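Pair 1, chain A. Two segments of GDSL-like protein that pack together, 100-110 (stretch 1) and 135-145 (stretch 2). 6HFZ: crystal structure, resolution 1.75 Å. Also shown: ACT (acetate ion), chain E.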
# COMPACT_ATOMS: atom_id res chain seq x y z
N PRO A 100 -1.50 10.79 12.15
CA PRO A 100 -0.56 9.84 12.75
C PRO A 100 0.69 10.58 13.24
O PRO A 100 1.12 11.60 12.64
CB PRO A 100 -0.22 8.92 11.55
CG PRO A 100 -0.35 9.86 10.34
CD PRO A 100 -1.55 10.72 10.69
N ASP A 101 1.32 10.02 14.28
CA ASP A 101 2.58 10.52 14.86
C ASP A 101 3.78 9.66 14.46
O ASP A 101 4.92 10.15 14.33
CB ASP A 101 2.43 10.62 16.38
CG ASP A 101 1.38 11.66 16.79
OD1 ASP A 101 1.59 12.87 16.45
OD2 ASP A 101 0.32 11.25 17.37
N PHE A 102 3.49 8.42 14.09
CA PHE A 102 4.44 7.42 13.68
C PHE A 102 3.77 6.59 12.58
O PHE A 102 2.61 6.23 12.75
CB PHE A 102 4.79 6.54 14.89
CG PHE A 102 5.61 5.30 14.58
CD1 PHE A 102 6.99 5.34 14.59
CD2 PHE A 102 4.97 4.07 14.37
CE1 PHE A 102 7.74 4.19 14.32
CE2 PHE A 102 5.71 2.92 14.13
CZ PHE A 102 7.09 2.99 14.11
N VAL A 103 4.46 6.40 11.46
CA VAL A 103 3.95 5.68 10.30
C VAL A 103 5.02 4.66 9.86
O VAL A 103 6.13 5.07 9.54
CB VAL A 103 3.68 6.63 9.11
CG1 VAL A 103 3.21 5.83 7.89
CG2 VAL A 103 2.67 7.71 9.49
N ILE A 104 4.64 3.39 9.85
CA ILE A 104 5.38 2.33 9.12
C ILE A 104 4.80 2.21 7.72
O ILE A 104 3.54 2.12 7.54
CB ILE A 104 5.34 0.99 9.87
CG1 ILE A 104 6.43 1.00 10.94
CG2 ILE A 104 5.48 -0.20 8.89
CD1 ILE A 104 6.37 -0.14 11.93
N ILE A 105 5.71 2.20 6.74
CA ILE A 105 5.34 1.99 5.38
C ILE A 105 5.90 0.64 4.92
O ILE A 105 7.08 0.39 5.01
CB ILE A 105 5.84 3.14 4.49
CG1 ILE A 105 5.20 4.48 4.84
CG2 ILE A 105 5.62 2.78 3.03
CD1 ILE A 105 5.77 5.62 4.09
N GLU A 106 5.03 -0.24 4.40
CA GLU A 106 5.37 -1.65 4.21
C GLU A 106 4.77 -2.15 2.90
O GLU A 106 3.64 -2.69 2.89
CB GLU A 106 4.83 -2.40 5.43
CG GLU A 106 5.20 -3.87 5.53
CD GLU A 106 4.45 -4.83 4.64
OE1 GLU A 106 5.13 -5.42 3.74
OE2 GLU A 106 3.19 -4.97 4.79
N PHE A 107 5.53 -1.98 1.80
CA PHE A 107 5.05 -2.33 0.46
C PHE A 107 6.10 -3.13 -0.33
O PHE A 107 5.96 -3.32 -1.53
CB PHE A 107 4.65 -1.07 -0.33
CG PHE A 107 3.32 -0.48 0.06
CD1 PHE A 107 2.14 -1.21 -0.12
CD2 PHE A 107 3.24 0.77 0.66
CE1 PHE A 107 0.91 -0.66 0.20
CE2 PHE A 107 2.01 1.27 1.07
CZ PHE A 107 0.84 0.58 0.79
N SER A 108 7.21 -3.53 0.31
CA SER A 108 8.35 -4.13 -0.42
C SER A 108 8.10 -5.56 -0.93
O SER A 108 8.96 -6.05 -1.70
CB SER A 108 9.64 -4.03 0.40
OG SER A 108 9.84 -2.68 0.81
N VAL A 109 6.98 -6.23 -0.58
CA VAL A 109 6.63 -7.48 -1.25
C VAL A 109 5.26 -7.35 -1.93
O VAL A 109 4.58 -8.38 -2.24
CB VAL A 109 6.66 -8.69 -0.30
CG1 VAL A 109 8.10 -9.04 0.10
CG2 VAL A 109 5.79 -8.53 0.93
N ASN A 110 4.84 -6.12 -2.19
CA ASN A 110 3.65 -5.84 -2.98
C ASN A 110 4.06 -5.16 -4.29
O ASN A 110 3.76 -5.65 -5.39
CB ASN A 110 2.66 -4.96 -2.23
CG ASN A 110 1.95 -5.70 -1.12
OD1 ASN A 110 2.33 -5.59 0.05
ND2 ASN A 110 0.98 -6.53 -1.49
N PRO A 135 4.90 13.28 10.64
CA PRO A 135 5.13 12.02 11.35
C PRO A 135 6.54 11.45 11.18
O PRO A 135 7.16 11.64 10.17
CB PRO A 135 4.12 11.07 10.72
CG PRO A 135 3.97 11.60 9.33
CD PRO A 135 3.96 13.11 9.51
N ALA A 136 7.03 10.78 12.23
CA ALA A 136 8.16 9.88 12.11
C ALA A 136 7.75 8.75 11.16
O ALA A 136 6.64 8.22 11.27
CB ALA A 136 8.55 9.33 13.45
N VAL A 137 8.64 8.45 10.22
CA VAL A 137 8.39 7.42 9.21
C VAL A 137 9.49 6.37 9.33
O VAL A 137 10.67 6.72 9.41
CB VAL A 137 8.35 8.02 7.80
CG1 VAL A 137 8.20 6.95 6.72
CG2 VAL A 137 7.27 9.07 7.65
N LEU A 138 9.09 5.09 9.37
CA LEU A 138 10.00 3.95 9.36
C LEU A 138 9.59 3.03 8.20
O LEU A 138 8.40 2.62 8.12
CB LEU A 138 9.90 3.22 10.70
CG LEU A 138 10.59 1.87 10.79
CD1 LEU A 138 12.08 2.08 10.69
CD2 LEU A 138 10.20 1.18 12.10
N LEU A 139 10.53 2.70 7.32
CA LEU A 139 10.23 1.80 6.21
C LEU A 139 10.48 0.37 6.68
O LEU A 139 11.47 0.08 7.41
CB LEU A 139 11.09 2.15 4.99
CG LEU A 139 11.04 3.60 4.52
CD1 LEU A 139 11.75 3.75 3.20
CD2 LEU A 139 9.63 4.13 4.35
N VAL A 140 9.56 -0.54 6.33
CA VAL A 140 9.76 -1.93 6.67
C VAL A 140 9.75 -2.76 5.37
O VAL A 140 8.85 -2.66 4.55
CB VAL A 140 8.68 -2.42 7.66
CG1 VAL A 140 8.70 -3.93 7.82
CG2 VAL A 140 8.81 -1.74 9.03
N HIS A 141 10.78 -3.59 5.19
CA HIS A 141 10.93 -4.41 3.98
C HIS A 141 10.76 -5.90 4.32
O HIS A 141 11.68 -6.50 4.87
CB HIS A 141 12.34 -4.20 3.35
CG HIS A 141 12.77 -2.78 3.13
ND1 HIS A 141 12.10 -1.92 2.28
CD2 HIS A 141 13.78 -2.06 3.66
CE1 HIS A 141 12.69 -0.72 2.31
NE2 HIS A 141 13.71 -0.78 3.12
N ASN A 142 9.60 -6.48 3.97
CA ASN A 142 9.36 -7.93 4.06
C ASN A 142 10.09 -8.59 2.89
O ASN A 142 10.78 -7.89 2.11
CB ASN A 142 7.87 -8.21 4.14
CG ASN A 142 7.36 -8.02 5.56
OD1 ASN A 142 7.84 -8.67 6.48
ND2 ASN A 142 6.43 -7.09 5.77
N VAL A 143 10.03 -9.92 2.83
CA VAL A 143 10.75 -10.67 1.82
C VAL A 143 9.90 -11.89 1.41
O VAL A 143 9.17 -12.44 2.24
CB VAL A 143 12.14 -11.06 2.38
CG1 VAL A 143 11.99 -12.09 3.50
CG2 VAL A 143 13.11 -11.55 1.32
N PHE A 144 10.06 -12.35 0.17
CA PHE A 144 9.53 -13.61 -0.30
C PHE A 144 10.45 -14.73 0.20
O PHE A 144 11.65 -14.66 -0.03
CB PHE A 144 9.48 -13.60 -1.83
CG PHE A 144 8.29 -12.89 -2.41
CD1 PHE A 144 7.11 -13.59 -2.61
CD2 PHE A 144 8.34 -11.55 -2.71
CE1 PHE A 144 6.01 -12.96 -3.16
CE2 PHE A 144 7.22 -10.91 -3.24
CZ PHE A 144 6.07 -11.62 -3.46
N TYR A 145 9.90 -15.78 0.83
CA TYR A 145 10.73 -16.86 1.42
C TYR A 145 11.03 -17.99 0.42
O TYR A 145 11.85 -18.90 0.73
CB TYR A 145 10.13 -17.34 2.74
CG TYR A 145 10.18 -16.29 3.81
CD1 TYR A 145 11.37 -15.97 4.44
CD2 TYR A 145 9.08 -15.48 4.09
CE1 TYR A 145 11.45 -14.96 5.39
CE2 TYR A 145 9.16 -14.45 5.00
CZ TYR A 145 10.35 -14.18 5.65
OH TYR A 145 10.44 -13.15 6.57
C ACT E . -0.05 -9.19 0.07
O ACT E . -0.64 -10.27 -0.26
OXT ACT E . -0.61 -8.09 0.07
CH3 ACT E . 1.38 -9.19 0.49
O HOH W 1 7.58 -4.57 2.98
O HOH W 2 8.26 -0.81 2.30

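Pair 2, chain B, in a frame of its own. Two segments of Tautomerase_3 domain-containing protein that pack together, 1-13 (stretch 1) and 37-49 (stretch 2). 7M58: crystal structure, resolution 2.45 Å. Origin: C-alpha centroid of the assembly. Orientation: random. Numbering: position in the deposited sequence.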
# COMPACT_ATOMS: atom_id res chain seq x y z
N PRO B 1 7.79 -7.06 8.88
CA PRO B 1 6.40 -7.27 8.47
C PRO B 1 5.43 -6.24 9.03
O PRO B 1 5.38 -6.07 10.24
CB PRO B 1 6.06 -8.64 9.06
CG PRO B 1 6.94 -8.75 10.26
CD PRO B 1 8.23 -8.07 9.86
N SER B 2 4.68 -5.58 8.15
CA SER B 2 3.63 -4.66 8.56
C SER B 2 2.32 -5.13 7.94
O SER B 2 2.21 -5.22 6.72
CB SER B 2 3.92 -3.21 8.16
OG SER B 2 3.91 -3.08 6.77
N TYR B 3 1.37 -5.48 8.79
CA TYR B 3 0.02 -5.80 8.36
C TYR B 3 -0.84 -4.54 8.41
O TYR B 3 -0.98 -3.92 9.47
CB TYR B 3 -0.58 -6.89 9.25
CG TYR B 3 0.12 -8.21 9.08
CD1 TYR B 3 1.27 -8.51 9.79
CD2 TYR B 3 -0.37 -9.15 8.19
CE1 TYR B 3 1.91 -9.71 9.63
CE2 TYR B 3 0.27 -10.36 8.02
CZ TYR B 3 1.41 -10.63 8.74
OH TYR B 3 2.05 -11.84 8.59
N ALA B 4 -1.41 -4.16 7.27
CA ALA B 4 -2.42 -3.12 7.24
C ALA B 4 -3.79 -3.78 7.08
O ALA B 4 -3.97 -4.65 6.21
CB ALA B 4 -2.15 -2.12 6.12
N VAL B 5 -4.72 -3.42 7.94
CA VAL B 5 -6.03 -4.05 8.01
C VAL B 5 -7.05 -2.97 7.70
O VAL B 5 -7.16 -1.99 8.44
CB VAL B 5 -6.31 -4.67 9.39
CG1 VAL B 5 -7.73 -5.21 9.43
CG2 VAL B 5 -5.27 -5.75 9.75
N SER B 6 -7.79 -3.14 6.62
CA SER B 6 -8.78 -2.16 6.20
C SER B 6 -10.17 -2.72 6.43
O SER B 6 -10.46 -3.85 6.00
CB SER B 6 -8.60 -1.80 4.72
OG SER B 6 -7.40 -1.09 4.53
N SER B 7 -11.01 -1.93 7.10
CA SER B 7 -12.39 -2.29 7.39
C SER B 7 -13.17 -1.01 7.66
O SER B 7 -12.59 0.02 8.02
CB SER B 7 -12.51 -3.23 8.59
OG SER B 7 -11.99 -2.63 9.76
N ARG B 8 -14.49 -1.09 7.48
CA ARG B 8 -15.39 -0.01 7.88
C ARG B 8 -15.13 0.41 9.31
O ARG B 8 -15.11 -0.43 10.22
CB ARG B 8 -16.84 -0.47 7.73
CG ARG B 8 -17.86 0.47 8.34
CD ARG B 8 -18.33 1.54 7.40
NE ARG B 8 -19.72 1.92 7.69
CZ ARG B 8 -20.07 2.84 8.60
NH1 ARG B 8 -19.13 3.48 9.29
NH2 ARG B 8 -21.35 3.12 8.81
N ALA B 9 -14.89 1.70 9.52
CA ALA B 9 -14.77 2.22 10.87
C ALA B 9 -15.94 1.74 11.71
O ALA B 9 -17.11 1.90 11.34
CB ALA B 9 -14.72 3.75 10.85
N GLY B 10 -15.61 1.16 12.86
CA GLY B 10 -16.59 0.59 13.75
C GLY B 10 -16.70 -0.91 13.67
O GLY B 10 -17.23 -1.53 14.61
N LEU B 11 -16.20 -1.53 12.61
CA LEU B 11 -16.30 -2.98 12.52
C LEU B 11 -15.42 -3.67 13.55
O LEU B 11 -15.82 -4.68 14.14
CB LEU B 11 -15.95 -3.48 11.12
CG LEU B 11 -15.92 -5.00 10.99
CD1 LEU B 11 -17.34 -5.56 11.10
CD2 LEU B 11 -15.28 -5.41 9.67
N ILE B 12 -14.23 -3.15 13.78
CA ILE B 12 -13.30 -3.77 14.71
C ILE B 12 -13.16 -2.86 15.92
O ILE B 12 -12.46 -1.84 15.86
CB ILE B 12 -11.94 -4.05 14.05
CG1 ILE B 12 -12.18 -4.73 12.69
CG2 ILE B 12 -11.09 -4.92 14.97
CD1 ILE B 12 -10.93 -5.11 11.87
N ASP B 13 -13.86 -3.23 17.01
CA ASP B 13 -13.60 -2.83 18.40
C ASP B 13 -12.15 -2.48 18.70
O ASP B 13 -11.24 -3.03 18.07
CB ASP B 13 -13.90 -4.00 19.35
CG ASP B 13 -15.21 -3.90 20.01
OD1 ASP B 13 -15.85 -2.84 19.89
OD2 ASP B 13 -15.62 -4.90 20.64
N TYR B 37 8.98 -8.90 17.68
CA TYR B 37 9.29 -7.48 17.76
C TYR B 37 9.40 -6.84 16.38
O TYR B 37 9.45 -5.61 16.29
CB TYR B 37 10.58 -7.21 18.58
CG TYR B 37 11.85 -7.91 18.09
CD1 TYR B 37 12.44 -7.54 16.88
CD2 TYR B 37 12.48 -8.90 18.85
CE1 TYR B 37 13.59 -8.16 16.41
CE2 TYR B 37 13.65 -9.52 18.39
CZ TYR B 37 14.19 -9.14 17.16
OH TYR B 37 15.32 -9.72 16.64
N LEU B 38 9.41 -7.63 15.31
CA LEU B 38 9.46 -7.08 13.97
C LEU B 38 8.08 -6.72 13.44
O LEU B 38 7.99 -6.03 12.41
CB LEU B 38 10.12 -8.06 13.01
CG LEU B 38 11.64 -8.28 13.12
CD1 LEU B 38 12.17 -9.01 11.88
CD2 LEU B 38 12.38 -6.99 13.35
N VAL B 39 7.02 -7.15 14.10
CA VAL B 39 5.68 -7.12 13.52
C VAL B 39 4.99 -5.81 13.87
O VAL B 39 4.88 -5.42 15.05
CB VAL B 39 4.86 -8.32 13.99
CG1 VAL B 39 3.51 -8.32 13.30
CG2 VAL B 39 5.63 -9.62 13.78
N GLN B 40 4.50 -5.13 12.85
CA GLN B 40 3.69 -3.93 12.98
C GLN B 40 2.30 -4.22 12.41
O GLN B 40 2.18 -4.86 11.36
CB GLN B 40 4.36 -2.77 12.23
CG GLN B 40 3.52 -1.53 12.07
CD GLN B 40 4.25 -0.46 11.29
OE1 GLN B 40 4.87 0.43 11.87
NE2 GLN B 40 4.17 -0.53 9.97
N VAL B 41 1.26 -3.79 13.12
CA VAL B 41 -0.12 -3.92 12.65
C VAL B 41 -0.75 -2.54 12.63
O VAL B 41 -0.70 -1.81 13.63
CB VAL B 41 -0.95 -4.87 13.53
CG1 VAL B 41 -2.40 -4.88 13.03
CG2 VAL B 41 -0.38 -6.27 13.54
N ILE B 42 -1.38 -2.20 11.52
CA ILE B 42 -2.02 -0.90 11.38
C ILE B 42 -3.46 -1.12 10.97
O ILE B 42 -3.75 -1.96 10.10
CB ILE B 42 -1.27 -0.02 10.37
CG1 ILE B 42 0.05 0.43 10.97
CG2 ILE B 42 -2.08 1.19 10.06
CD1 ILE B 42 1.08 0.78 9.91
N PHE B 43 -4.37 -0.36 11.57
CA PHE B 43 -5.79 -0.43 11.26
C PHE B 43 -6.20 0.84 10.54
O PHE B 43 -6.23 1.92 11.14
CB PHE B 43 -6.63 -0.64 12.52
CG PHE B 43 -6.47 -2.00 13.10
CD1 PHE B 43 -7.21 -3.07 12.59
CD2 PHE B 43 -5.57 -2.23 14.13
CE1 PHE B 43 -7.05 -4.35 13.10
CE2 PHE B 43 -5.41 -3.51 14.66
CZ PHE B 43 -6.15 -4.57 14.14
N ASN B 44 -6.51 0.70 9.25
CA ASN B 44 -7.07 1.79 8.44
C ASN B 44 -8.59 1.67 8.46
O ASN B 44 -9.17 0.79 7.80
CB ASN B 44 -6.54 1.73 7.01
CG ASN B 44 -5.04 2.01 6.95
OD1 ASN B 44 -4.58 3.10 7.30
ND2 ASN B 44 -4.27 1.03 6.48
N ASP B 45 -9.25 2.56 9.20
CA ASP B 45 -10.70 2.53 9.26
C ASP B 45 -11.29 3.35 8.13
O ASP B 45 -10.83 4.46 7.84
CB ASP B 45 -11.18 3.04 10.62
CG ASP B 45 -10.87 2.07 11.76
OD1 ASP B 45 -10.52 0.89 11.48
OD2 ASP B 45 -10.98 2.48 12.93
N LEU B 46 -12.35 2.82 7.53
CA LEU B 46 -12.91 3.38 6.32
C LEU B 46 -14.26 4.02 6.61
O LEU B 46 -14.98 3.58 7.51
CB LEU B 46 -13.07 2.29 5.25
CG LEU B 46 -11.80 1.60 4.76
CD1 LEU B 46 -12.16 0.43 3.85
CD2 LEU B 46 -10.91 2.61 4.06
N ASP B 47 -14.59 5.06 5.84
CA ASP B 47 -15.89 5.72 5.89
C ASP B 47 -17.00 4.77 5.44
O ASP B 47 -16.76 3.68 4.91
CB ASP B 47 -15.88 6.99 5.04
CG ASP B 47 -16.80 8.08 5.59
OD1 ASP B 47 -17.64 7.77 6.46
OD2 ASP B 47 -16.68 9.25 5.15
N ALA B 48 -18.25 5.22 5.62
CA ALA B 48 -19.42 4.35 5.47
C ALA B 48 -19.54 3.74 4.07
O ALA B 48 -19.79 2.53 3.93
CB ALA B 48 -20.69 5.11 5.83
N GLY B 49 -19.43 4.55 3.03
CA GLY B 49 -19.64 4.02 1.69
C GLY B 49 -18.36 3.96 0.89
O GLY B 49 -18.35 4.24 -0.31
O HOH W 3 -13.01 0.98 13.84
O HOH W 4 -10.33 -0.95 13.37

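Pairs 1 and 2 each place two parallel strands side by side, and 14 central residues superpose with an RMSD of 0.7 Å. The strand axes approach to 4.7 Å in pair 1 and 4.5 Å in pair 2, with angles of 24° and 16° between their directions. Asp A101 falls on Pro B1 and Ala A136 on Gln B40, and this register continues through Glu A106 on Ser B6 and Val A140 on Asn B44.

The backbone ladder is the same in both. Because the strands are parallel, one residue of the first strand bonds through both its N and its O to residues flanking its partner: Val A103 N donates to Ala A136 O (2.8 Å) and Val A103 O accepts from Leu A138 N (3.0 Å), just as Tyr B3 N donates to Gln B40 O (2.8 Å) and Tyr B3 O accepts from Ile B42 N (2.7 Å). Ile A105 and Val B5 repeat the pattern one step on. Such bonds ask nothing of the side chains, which are free to differ.

On the face carrying Phe A102, Ile A104 and Leu A138, pair 1 packs hydrocarbon: Leu A138 CD2 lies 4.1 Å from Phe A102 CZ and 3.9 Å from Ile A104 CG1, while Ile A104 CG2 reaches Val A140 CG2 at 3.7 Å. At two of these positions pair 2 is smaller, with Ser B2 in place of Phe A102 and Ala B4 in place of Ile A104; Leu A138 is matched by Ile B42, of the same size and equally apolar, and Val A140 by the polar Asn B44. Ser B2 CB meets Gln B40 NE2 at 3.2 Å, and Ala B4 CB sits 3.8 Å from Asn B44 ND2.

On the other face pair 1 carries Val A103, Ile A105, Val A137 and Leu A139, all aliphatic; pair 2 has Tyr B3, Val B5, Val B41 and Phe B43 there, and further along the polar Ser B7 and Asp B45. Val A137 and Val B41 nearly coincide, their side-chain centres 0.3 Å apart and both in rotamer t. Next to them, Ile A105 CB packs on Leu A139 CD2 at 3.9 Å; in pair 2 Val B5 CB contacts Phe B43 CD1 at 3.7 Å, so a beta-branched residue packs on a leucine of equal size in pair 1 and on a larger aromatic ring in pair 2.

The pairs part after Glu A106 and Ser B6. In pair 2 the ladder goes on, through a weak bond from Ser B7 N to Asn B44 O (3.4 Å) and a firmer one from Leu B46 N to Ser B7 O (2.9 Å). In pair 1 side chains and water take over: Asn A142 ND2 donates to Glu A106 OE1 (2.9 Å), Ser A108 OG and His A141 ND1 share a hydrogen bond of 2.8 Å, and water 1 links Ser A108 N to Val A140 O, at 2.9 and 2.8 Å from its oxygen.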